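Local coordinates for protein adenylyltransferase MntA (Shewanella oneidensis MR-1, PDB 6M6U) that neutralizes its cognate toxin HepT mostly by attaching three AMP units in succession to a toxin tyrosine, using ATP and magnesium, at residues K19-Y24 and A43-D48. The protein carries 2 engineered substitutions. Sequence-based numbering, arbitrary orientation.
Sequences KLQLIY and AVLAAD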
loop_
_atom_site.group_PDB
_atom_site.type_symbol
_atom_site.label_atom_id
_atom_site.label_comp_id
_atom_site.label_asym_id
_atom_site.label_seq_id
_atom_site.Cartn_x
_atom_site.Cartn_y
_atom_site.Cartn_z
ATOM N N LYS E 19 -23.731 8.356 -25.407
ATOM C CA LYS E 19 -23.180 8.070 -26.734
ATOM C C LYS E 19 -22.141 6.953 -26.680
ATOM O O LYS E 19 -21.114 7.000 -27.363
ATOM C CB LYS E 19 -22.589 9.330 -27.366
ATOM C CG LYS E 19 -23.588 10.454 -27.545
ATOM C CD LYS E 19 -22.875 11.762 -27.792
ATOM C CE LYS E 19 -21.987 12.112 -26.609
ATOM N NZ LYS E 19 -20.950 13.102 -26.986
ATOM N N LEU E 20 -22.411 5.946 -25.854
ATOM C CA LEU E 20 -21.537 4.786 -25.764
ATOM C C LEU E 20 -21.470 4.071 -27.108
ATOM O O LEU E 20 -22.457 4.007 -27.843
ATOM C CB LEU E 20 -22.051 3.844 -24.680
ATOM C CG LEU E 20 -21.199 2.653 -24.261
ATOM C CD1 LEU E 20 -19.860 3.123 -23.726
ATOM C CD2 LEU E 20 -21.957 1.869 -23.200
ATOM N N GLN E 21 -20.305 3.540 -27.431
ATOM C CA GLN E 21 -20.138 2.881 -28.721
ATOM C C GLN E 21 -19.606 1.462 -28.609
ATOM O O GLN E 21 -19.992 0.608 -29.409
ATOM C CB GLN E 21 -19.205 3.708 -29.624
ATOM C CG GLN E 21 -19.765 5.067 -30.009
ATOM C CD GLN E 21 -18.714 5.995 -30.585
ATOM O OE1 GLN E 21 -17.519 5.703 -30.543
ATOM N NE2 GLN E 21 -19.154 7.127 -31.121
ATOM N N LEU E 22 -18.721 1.188 -27.653
ATOM C CA LEU E 22 -18.102 -0.124 -27.541
ATOM C C LEU E 22 -17.896 -0.463 -26.075
ATOM O O LEU E 22 -17.465 0.390 -25.296
ATOM C CB LEU E 22 -16.755 -0.172 -28.285
ATOM C CG LEU E 22 -16.783 -0.040 -29.813
ATOM C CD1 LEU E 22 -15.408 0.316 -30.359
ATOM C CD2 LEU E 22 -17.305 -1.309 -30.483
ATOM N N ILE E 23 -18.214 -1.703 -25.703
ATOM C CA ILE E 23 -17.877 -2.260 -24.394
ATOM C C ILE E 23 -17.033 -3.506 -24.617
ATOM O O ILE E 23 -17.429 -4.396 -25.382
ATOM C CB ILE E 23 -19.127 -2.613 -23.565
ATOM C CG1 ILE E 23 -19.981 -1.377 -23.287
ATOM C CG2 ILE E 23 -18.724 -3.271 -22.257
ATOM C CD1 ILE E 23 -21.214 -1.678 -22.468
ATOM N N TYR E 24 -15.882 -3.572 -23.954
ATOM C CA TYR E 24 -15.032 -4.755 -23.972
ATOM C C TYR E 24 -14.749 -5.208 -22.556
ATOM O O TYR E 24 -14.471 -4.389 -21.672
ATOM C CB TYR E 24 -13.680 -4.518 -24.652
ATOM C CG TYR E 24 -13.756 -4.186 -26.112
ATOM C CD1 TYR E 24 -13.943 -5.180 -27.061
ATOM C CD2 TYR E 24 -13.624 -2.878 -26.544
ATOM C CE1 TYR E 24 -14.008 -4.873 -28.400
ATOM C CE2 TYR E 24 -13.687 -2.564 -27.874
ATOM C CZ TYR E 24 -13.882 -3.562 -28.799
ATOM O OH TYR E 24 -13.944 -3.239 -30.133
ATOM N N ALA E 43 -13.237 -1.960 -20.815
ATOM C CA ALA E 43 -12.879 -0.847 -21.676
ATOM C C ALA E 43 -14.119 -0.377 -22.423
ATOM O O ALA E 43 -14.944 -1.190 -22.850
ATOM C CB ALA E 43 -11.785 -1.240 -22.671
ATOM N N VAL E 44 -14.245 0.935 -22.576
ATOM C CA VAL E 44 -15.381 1.527 -23.264
ATOM C C VAL E 44 -14.870 2.566 -24.247
ATOM O O VAL E 44 -13.838 3.210 -24.031
ATOM C CB VAL E 44 -16.397 2.164 -22.288
ATOM C CG1 VAL E 44 -17.139 1.085 -21.519
ATOM C CG2 VAL E 44 -15.689 3.108 -21.328
ATOM N N LEU E 45 -15.595 2.707 -25.348
ATOM C CA LEU E 45 -15.420 3.813 -26.270
ATOM C C LEU E 45 -16.749 4.538 -26.363
ATOM O O LEU E 45 -17.781 3.917 -26.639
ATOM C CB LEU E 45 -14.968 3.338 -27.655
ATOM C CG LEU E 45 -14.634 4.442 -28.666
ATOM C CD1 LEU E 45 -13.399 5.223 -28.231
ATOM C CD2 LEU E 45 -14.439 3.864 -30.058
ATOM N N ALA E 46 -16.727 5.836 -26.100
ATOM C CA ALA E 46 -17.871 6.706 -26.295
ATOM C C ALA E 46 -17.503 7.779 -27.313
ATOM O O ALA E 46 -16.342 7.913 -27.714
ATOM C CB ALA E 46 -18.317 7.337 -24.970
ATOM N N ALA E 47 -18.509 8.554 -27.729
ATOM C CA ALA E 47 -18.262 9.625 -28.692
ATOM C C ALA E 47 -17.267 10.643 -28.148
ATOM O O ALA E 47 -16.380 11.106 -28.876
ATOM C CB ALA E 47 -19.575 10.309 -29.073
ATOM N N ASP E 48 -17.394 11.004 -26.873
ATOM C CA ASP E 48 -16.453 11.891 -26.208
ATOM C C ASP E 48 -15.606 11.114 -25.211
ATOM O O ASP E 48 -15.979 10.031 -24.747
ATOM C CB ASP E 48 -17.167 13.024 -25.462
ATOM C CG ASP E 48 -18.104 13.809 -26.344
ATOM O OD1 ASP E 48 -19.182 14.204 -25.849
ATOM O OD2 ASP E 48 -17.771 14.036 -27.527
#
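The carbonyl of Leu-45 is gripped by two backbone donors of the facing strand: Gln-21 N at 2.7 Å from Leu-45 O, and Leu-22 N, 3.1 Å from the same oxygen and directed at one of its lone pairs. Gln-21 and Leu-22 thus both face Leu-45, and with Gln-21 near-helical (phi -126°, psi -36°) this is a classic beta bulge. From the bulge toward Tyr-24 the antiparallel pairing is regular, with Tyr-24 and Ala-43 bonded in both directions, Ala-43 N reaching Tyr-24 O at 2.9 Å.

The tightly packed part lies along the strands. On one face Leu-22 and Leu-45 run side by side, CD1 of the first 3.7 Å from CD2 of the second, and helix 97-125 covers Leu-22 and Tyr-24, whose hydroxyl bonds to Asp-100. On the other, Leu-20 crosses Val-44 at about a right angle, its CD1 3.9 Å from Val-44 CB; Leu-13 of helix 6-16 packs against both.

Beyond the bulge the contact opens to solvent. Lys-19 lays CB against Ala-47 CB at 3.6 Å; a bend at chi3 (-61°) turns CE toward Asp-48, and NZ forms a salt bridge with Asp-48 OD1, their modelled separation doubtfully short.

Together these are two antiparallel central strands of the polymerase-beta-like nucleotidyltransferase sheet; magnesium-binding Glu-41 lies on strand 40-46 and Glu-39 directly before it, both engineered here.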